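Local structure of glyoxylate reductase (Paecilomyces sp. J18, 3WNV) at residues Y89-V94 with V324-K328. The protein probably catalyses the NAD(P)H-dependent reduction of glyoxylate to glycolate. Residues are numbered along the deposited sequence.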
ATOM      1  N   TYR A  89      -5.587   3.179  -2.997  1.00 13.65           N
ATOM      2  CA  TYR A  89      -6.004   4.349  -3.809  1.00 11.42           C
ATOM      3  C   TYR A  89      -6.602   5.430  -2.919  1.00 14.69           C
ATOM      4  O   TYR A  89      -7.625   6.020  -3.248  1.00 14.20           O
ATOM      5  CB  TYR A  89      -6.979   3.914  -4.907  1.00 14.83           C
ATOM      6  CG  TYR A  89      -8.016   2.905  -4.446  1.00 12.69           C
ATOM      7  CD1 TYR A  89      -7.744   1.534  -4.475  1.00 16.54           C
ATOM      8  CD2 TYR A  89      -9.264   3.324  -3.961  1.00 13.72           C
ATOM      9  CE1 TYR A  89      -8.680   0.610  -4.074  1.00 17.61           C
ATOM     10  CE2 TYR A  89     -10.211   2.407  -3.566  1.00 19.10           C
ATOM     11  CZ  TYR A  89      -9.906   1.056  -3.590  1.00 23.08           C
ATOM     12  OH  TYR A  89     -10.860   0.171  -3.166  1.00 25.82           O
ATOM     13  N   ASP A  90      -5.974   5.671  -1.766  1.00 15.62           N
ATOM     14  CA  ASP A  90      -6.539   6.610  -0.815  1.00 17.05           C
ATOM     15  C   ASP A  90      -6.289   8.021  -1.326  1.00 18.11           C
ATOM     16  O   ASP A  90      -6.777   8.994  -0.738  1.00 22.77           O
ATOM     17  CB  ASP A  90      -5.985   6.364   0.609  1.00 15.38           C
ATOM     18  CG  ASP A  90      -4.482   6.349   0.652  1.00 18.85           C
ATOM     19  OD1 ASP A  90      -3.863   7.436   0.730  1.00 23.01           O
ATOM     20  OD2 ASP A  90      -3.900   5.249   0.615  1.00 17.14           O
ATOM     21  N   ASN A  91      -5.589   8.147  -2.469  1.00 14.58           N
ATOM     22  CA  ASN A  91      -5.465   9.476  -3.119  1.00 14.20           C
ATOM     23  C   ASN A  91      -6.505   9.725  -4.244  1.00 17.05           C
ATOM     24  O   ASN A  91      -6.422  10.696  -5.016  1.00 16.21           O
ATOM     25  CB  ASN A  91      -4.046   9.688  -3.638  1.00 12.58           C
ATOM     26  CG  ASN A  91      -3.556   8.514  -4.422  1.00 14.46           C
ATOM     27  OD1 ASN A  91      -4.361   7.775  -5.041  1.00 17.01           O
ATOM     28  ND2 ASN A  91      -2.252   8.273  -4.359  1.00 14.51           N
ATOM     29  N   ILE A  92      -7.498   8.844  -4.336  1.00 15.71           N
ATOM     30  CA  ILE A  92      -8.653   9.103  -5.199  1.00 13.20           C
ATOM     31  C   ILE A  92      -9.918   9.160  -4.332  1.00 14.27           C
ATOM     32  O   ILE A  92     -10.149   8.268  -3.505  1.00 17.39           O
ATOM     33  CB  ILE A  92      -8.849   7.982  -6.195  1.00 16.65           C
ATOM     34  CG1 ILE A  92      -7.565   7.742  -6.972  1.00 15.48           C
ATOM     35  CG2 ILE A  92     -10.053   8.272  -7.120  1.00 14.33           C
ATOM     36  CD1 ILE A  92      -7.678   6.599  -7.984  1.00 21.14           C
ATOM     37  N   ASP A  93     -10.737  10.190  -4.525  1.00 13.56           N
ATOM     38  CA  ASP A  93     -12.014  10.265  -3.836  1.00 10.76           C
ATOM     39  C   ASP A  93     -13.023   9.469  -4.633  1.00 15.29           C
ATOM     40  O   ASP A  93     -13.674   9.981  -5.559  1.00 16.28           O
ATOM     41  CB  ASP A  93     -12.439  11.718  -3.754  1.00 17.98           C
ATOM     42  CG  ASP A  93     -13.694  11.918  -2.922  1.00 21.41           C
ATOM     43  OD1 ASP A  93     -14.569  11.002  -2.864  1.00 16.28           O
ATOM     44  OD2 ASP A  93     -13.806  13.012  -2.337  1.00 16.96           O
ATOM     45  N   VAL A  94     -13.158   8.199  -4.284  1.00 15.35           N
ATOM     46  CA  VAL A  94     -14.048   7.310  -5.015  1.00 16.18           C
ATOM     47  C   VAL A  94     -15.519   7.760  -5.105  1.00 17.74           C
ATOM     48  O   VAL A  94     -16.123   7.690  -6.163  1.00 16.20           O
ATOM     49  CB  VAL A  94     -13.926   5.863  -4.500  1.00 17.74           C
ATOM     50  CG1 VAL A  94     -14.922   4.957  -5.229  1.00 20.46           C
ATOM     51  CG2 VAL A  94     -12.463   5.358  -4.649  1.00 22.32           C
ATOM     52  N   VAL A 324     -12.812  -0.949  -8.325  1.00 13.90           N
ATOM     53  CA  VAL A 324     -12.706  -0.846  -6.861  1.00 15.50           C
ATOM     54  C   VAL A 324     -13.996  -1.343  -6.170  1.00 21.59           C
ATOM     55  O   VAL A 324     -15.097  -1.116  -6.664  1.00 21.75           O
ATOM     56  CB  VAL A 324     -12.366   0.580  -6.430  1.00 14.82           C
ATOM     57  CG1 VAL A 324     -10.963   0.980  -6.946  1.00 15.62           C
ATOM     58  CG2 VAL A 324     -13.450   1.592  -6.886  1.00 18.60           C
ATOM     59  N   PRO A 325     -13.854  -2.060  -5.023  1.00 24.30           N
ATOM     60  CA  PRO A 325     -15.025  -2.670  -4.374  1.00 23.02           C
ATOM     61  C   PRO A 325     -16.071  -1.630  -3.939  1.00 17.26           C
ATOM     62  O   PRO A 325     -17.254  -1.943  -3.943  1.00 19.52           O
ATOM     63  CB  PRO A 325     -14.425  -3.404  -3.149  1.00 23.82           C
ATOM     64  CG  PRO A 325     -13.028  -2.846  -2.984  1.00 25.58           C
ATOM     65  CD  PRO A 325     -12.593  -2.465  -4.384  1.00 24.46           C
ATOM     66  N   GLU A 326     -15.651  -0.416  -3.596  1.00 16.97           N
ATOM     67  CA  GLU A 326     -16.649   0.642  -3.324  1.00 24.40           C
ATOM     68  C   GLU A 326     -17.717   0.818  -4.399  1.00 26.56           C
ATOM     69  O   GLU A 326     -18.874   1.127  -4.086  1.00 27.52           O
ATOM     70  CB  GLU A 326     -15.986   1.991  -3.068  1.00 23.75           C
ATOM     71  CG  GLU A 326     -15.125   2.020  -1.845  1.00 25.18           C
ATOM     72  CD  GLU A 326     -13.714   1.525  -2.114  1.00 30.57           C
ATOM     73  OE1 GLU A 326     -13.503   0.777  -3.083  1.00 24.42           O
ATOM     74  OE2 GLU A 326     -12.808   1.886  -1.347  1.00 37.04           O
ATOM     75  N   GLN A 327     -17.356   0.622  -5.667  1.00 20.79           N
ATOM     76  CA  GLN A 327     -18.315   0.875  -6.730  1.00 27.06           C
ATOM     77  C   GLN A 327     -18.937  -0.419  -7.201  1.00 31.45           C
ATOM     78  O   GLN A 327     -19.828  -0.408  -8.032  1.00 30.15           O
ATOM     79  CB  GLN A 327     -17.654   1.567  -7.937  1.00 20.98           C
ATOM     80  CG  GLN A 327     -16.981   2.908  -7.621  1.00 19.10           C
ATOM     81  CD  GLN A 327     -16.454   3.580  -8.874  1.00 20.62           C
ATOM     82  OE1 GLN A 327     -15.901   2.908  -9.750  1.00 16.48           O
ATOM     83  NE2 GLN A 327     -16.658   4.908  -8.989  1.00 20.52           N
ATOM     84  N   LYS A 328     -18.467  -1.539  -6.673  1.00 39.44           N
ATOM     85  CA  LYS A 328     -18.800  -2.830  -7.263  1.00 46.27           C
ATOM     86  C   LYS A 328     -19.753  -3.642  -6.382  1.00 50.02           C
ATOM     87  O   LYS A 328     -20.698  -3.106  -5.791  1.00 49.93           O
ATOM     88  CB  LYS A 328     -17.501  -3.607  -7.534  1.00 48.10           C
ATOM     89  CG  LYS A 328     -17.577  -4.698  -8.607  1.00 48.60           C
ATOM     90  CD  LYS A 328     -16.195  -5.339  -8.784  1.00 49.78           C
ATOM     91  CE  LYS A 328     -16.241  -6.606  -9.633  1.00 50.75           C
ATOM     92  NZ  LYS A 328     -14.872  -7.103 -10.019  1.00 48.89           N
TER
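A single hydrogen bond joins the two segments: the phenol OH of Tyr89 donates to Glu326 OE1 at 2.7 Å. The Glu326 side chain bends back (chi2 near +85°) to bring its carboxylate to the edge of the tyrosine ring, while Pro325 CD lies 3.4 Å from the same Tyr89 OH. The remaining contacts are apolar. Val324 CG1 sits over one face of the Tyr89 ring in a CH-pi contact, 3.7 Å from the centroid and 18° off the normal. Val324 CG2 lies 4.0 Å from Val94 CG1. That Val94 CG1 also meets Glu326 CB and Gln327 CG, each at 3.8 Å, so the aliphatic parts of two polar side chains extend the apolar patch.

The contact lies in the lobe built on the parallel sheet of strands 5-9, 27-31, 51-57, 81-85 and 103-105, the substrate-binding domain in this dehydrogenase family; the Rossmann-type cofactor domain forms the other lobe. Here the chain has come back through helix 297-317, and the tail after it packs on the connection between strand 81-85 and helix 94-99. That connection makes a type I beta turn from Tyr89 to Ile92, closed by Ile92 N to Tyr89 O (3.0 Å), and Asp93 then N-caps the helix through Ala96 N.

Polar anchors hold the tail to neighbouring parts of this lobe: the Gln327 amide reaches Thr98 in helix 94-99 as well as the Ile102 and Ile104 backbone, and Val324 bonds to Ile104 through its main chain. At the turn, Asp90 forms a salt bridge across to Arg244 of the cofactor-binding lobe.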